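Long-range contact in ferulic acid decarboxylase 1 (Candida dubliniensis, PDB 4ZAD), which catalyses the prenylated-FMN-dependent decarboxylation of alpha,beta-unsaturated aromatic acids, probably including ferulic, p-coumaric and cinnamic acid, to their vinyl derivatives: residues A[257-262]-A[271-276]. Numbering follows the deposited sequence.
Sequences CETNDL and VFEGYL
The carboxylate of E273, at the end of a side chain extended beyond CG, spans two successive backbone amides of the loop 257-262. E273 OE2 accepts from E258 N at 2.9 Å and E273 OE1 from T259 N at 2.8 Å; each N-H comes in on the syn side, 20° and 16° out of the carboxylate plane. E273 OE1 also accepts a hydrogen bond from T259 OG1, 2.7 Å away and nearly in line with the C-O bond; chi1 of T259 (68°) sets this hydroxyl between its own N and carbonyl carbon. Three bonds thus hold the buried acid and fix its rotation. C257 lies against the same group, its CB 3.3 Å from E273 OE2. The E258 carboxylate instead leads away to a salt bridge with K129, which would offset its like charge near E273. N260 OD1 accepts from L262 N (2.9 Å) on an in-plane lone pair, while ND2 makes a weak bond to F216 O. C257 N is satisfied by L262 O at 2.8 Å, closing the loop between strands 253-256 and 263-265. The Asx turn at N260 shapes this loop; the bidentate carboxylate ties it to strand 270-277 of the antiparallel sheet in the UbiD Rift-related domain.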
loop_
_atom_site.group_PDB
_atom_site.type_symbol
_atom_site.label_atom_id
_atom_site.label_comp_id
_atom_site.label_asym_id
_atom_site.label_seq_id
_atom_site.Cartn_x
_atom_site.Cartn_y
_atom_site.Cartn_z
ATOM N N CYS A 257 29.579 36.084 6.126
ATOM C CA CYS A 257 30.342 35.667 4.937
ATOM C C CYS A 257 31.617 36.510 4.713
ATOM O O CYS A 257 31.740 37.613 5.246
ATOM C CB CYS A 257 29.455 35.717 3.694
ATOM S SG CYS A 257 28.208 34.438 3.666
ATOM N N GLU A 258 32.550 36.003 3.903
ATOM C CA GLU A 258 33.663 36.830 3.423
ATOM C C GLU A 258 33.311 37.915 2.425
ATOM O O GLU A 258 33.889 38.994 2.499
ATOM C CB GLU A 258 34.760 35.998 2.812
ATOM C CG GLU A 258 35.476 35.104 3.794
ATOM C CD GLU A 258 36.049 35.806 5.042
ATOM O OE1 GLU A 258 36.767 36.849 4.940
ATOM O OE2 GLU A 258 35.797 35.257 6.131
ATOM N N THR A 259 32.393 37.661 1.498
ATOM C CA THR A 259 32.151 38.589 0.361
ATOM C C THR A 259 30.730 39.130 0.234
ATOM O O THR A 259 30.442 39.837 -0.740
ATOM C CB THR A 259 32.437 37.898 -1.001
ATOM O OG1 THR A 259 31.448 36.878 -1.226
ATOM C CG2 THR A 259 33.865 37.307 -1.052
ATOM N N ASN A 260 29.828 38.761 1.150
ATOM C CA ASN A 260 28.602 39.531 1.345
ATOM C C ASN A 260 28.325 39.624 2.828
ATOM O O ASN A 260 29.144 39.136 3.597
ATOM C CB ASN A 260 27.413 39.009 0.516
ATOM C CG ASN A 260 27.087 37.547 0.767
ATOM O OD1 ASN A 260 26.575 37.183 1.845
ATOM N ND2 ASN A 260 27.341 36.696 -0.253
ATOM N N ASP A 261 27.233 40.298 3.222
ATOM C CA ASP A 261 26.865 40.490 4.636
ATOM C C ASP A 261 25.826 39.461 5.110
ATOM O O ASP A 261 25.179 39.657 6.131
ATOM C CB ASP A 261 26.294 41.905 4.897
ATOM C CG ASP A 261 27.292 43.057 4.580
ATOM O OD1 ASP A 261 28.530 42.874 4.640
ATOM O OD2 ASP A 261 26.795 44.177 4.276
ATOM N N LEU A 262 25.647 38.368 4.377
ATOM C CA LEU A 262 24.820 37.282 4.891
ATOM C C LEU A 262 25.562 36.573 6.041
ATOM O O LEU A 262 26.799 36.520 6.085
ATOM C CB LEU A 262 24.444 36.279 3.794
ATOM C CG LEU A 262 23.664 36.758 2.548
ATOM C CD1 LEU A 262 23.619 35.689 1.390
ATOM C CD2 LEU A 262 22.281 37.178 2.914
ATOM N N VAL A 271 30.953 26.496 2.705
ATOM C CA VAL A 271 30.057 27.591 2.374
ATOM C C VAL A 271 30.451 28.147 1.026
ATOM O O VAL A 271 31.613 28.361 0.760
ATOM C CB VAL A 271 30.065 28.731 3.446
ATOM C CG1 VAL A 271 29.177 29.898 2.997
ATOM C CG2 VAL A 271 29.587 28.203 4.802
ATOM N N PHE A 272 29.465 28.341 0.167
ATOM C CA PHE A 272 29.646 28.873 -1.168
ATOM C C PHE A 272 28.967 30.245 -1.104
ATOM O O PHE A 272 27.866 30.346 -0.585
ATOM C CB PHE A 272 28.887 28.012 -2.178
ATOM C CG PHE A 272 29.578 26.727 -2.597
ATOM C CD1 PHE A 272 30.558 26.113 -1.832
ATOM C CD2 PHE A 272 29.192 26.098 -3.756
ATOM C CE1 PHE A 272 31.168 24.924 -2.243
ATOM C CE2 PHE A 272 29.808 24.883 -4.167
ATOM C CZ PHE A 272 30.787 24.317 -3.404
ATOM N N GLU A 273 29.609 31.289 -1.618
ATOM C CA GLU A 273 29.047 32.645 -1.589
ATOM C C GLU A 273 28.954 33.194 -2.974
ATOM O O GLU A 273 29.895 33.029 -3.732
ATOM C CB GLU A 273 29.959 33.591 -0.796
ATOM C CG GLU A 273 30.309 33.094 0.611
ATOM C CD GLU A 273 31.258 34.026 1.314
ATOM O OE1 GLU A 273 31.558 35.108 0.762
ATOM O OE2 GLU A 273 31.692 33.700 2.432
ATOM N N GLY A 274 27.870 33.893 -3.310
ATOM C CA GLY A 274 27.828 34.565 -4.620
ATOM C C GLY A 274 26.649 35.476 -4.916
ATOM O O GLY A 274 26.188 36.170 -4.053
ATOM N N TYR A 275 26.192 35.480 -6.162
ATOM C CA TYR A 275 25.028 36.249 -6.583
ATOM C C TYR A 275 24.085 35.352 -7.351
ATOM O O TYR A 275 24.475 34.755 -8.376
ATOM C CB TYR A 275 25.434 37.419 -7.495
ATOM C CG TYR A 275 26.118 38.556 -6.782
ATOM C CD1 TYR A 275 25.448 39.312 -5.802
ATOM C CD2 TYR A 275 27.444 38.882 -7.065
ATOM C CE1 TYR A 275 26.102 40.366 -5.128
ATOM C CE2 TYR A 275 28.093 39.920 -6.402
ATOM C CZ TYR A 275 27.422 40.654 -5.449
ATOM O OH TYR A 275 28.082 41.688 -4.826
ATOM N N LEU A 276 22.851 35.256 -6.872
ATOM C CA LEU A 276 21.779 34.620 -7.656
ATOM C C LEU A 276 21.377 35.622 -8.730
ATOM O O LEU A 276 21.044 36.781 -8.428
ATOM C CB LEU A 276 20.554 34.226 -6.793
ATOM C CG LEU A 276 19.289 33.890 -7.603
ATOM C CD1 LEU A 276 19.568 32.734 -8.628
ATOM C CD2 LEU A 276 18.066 33.591 -6.760
#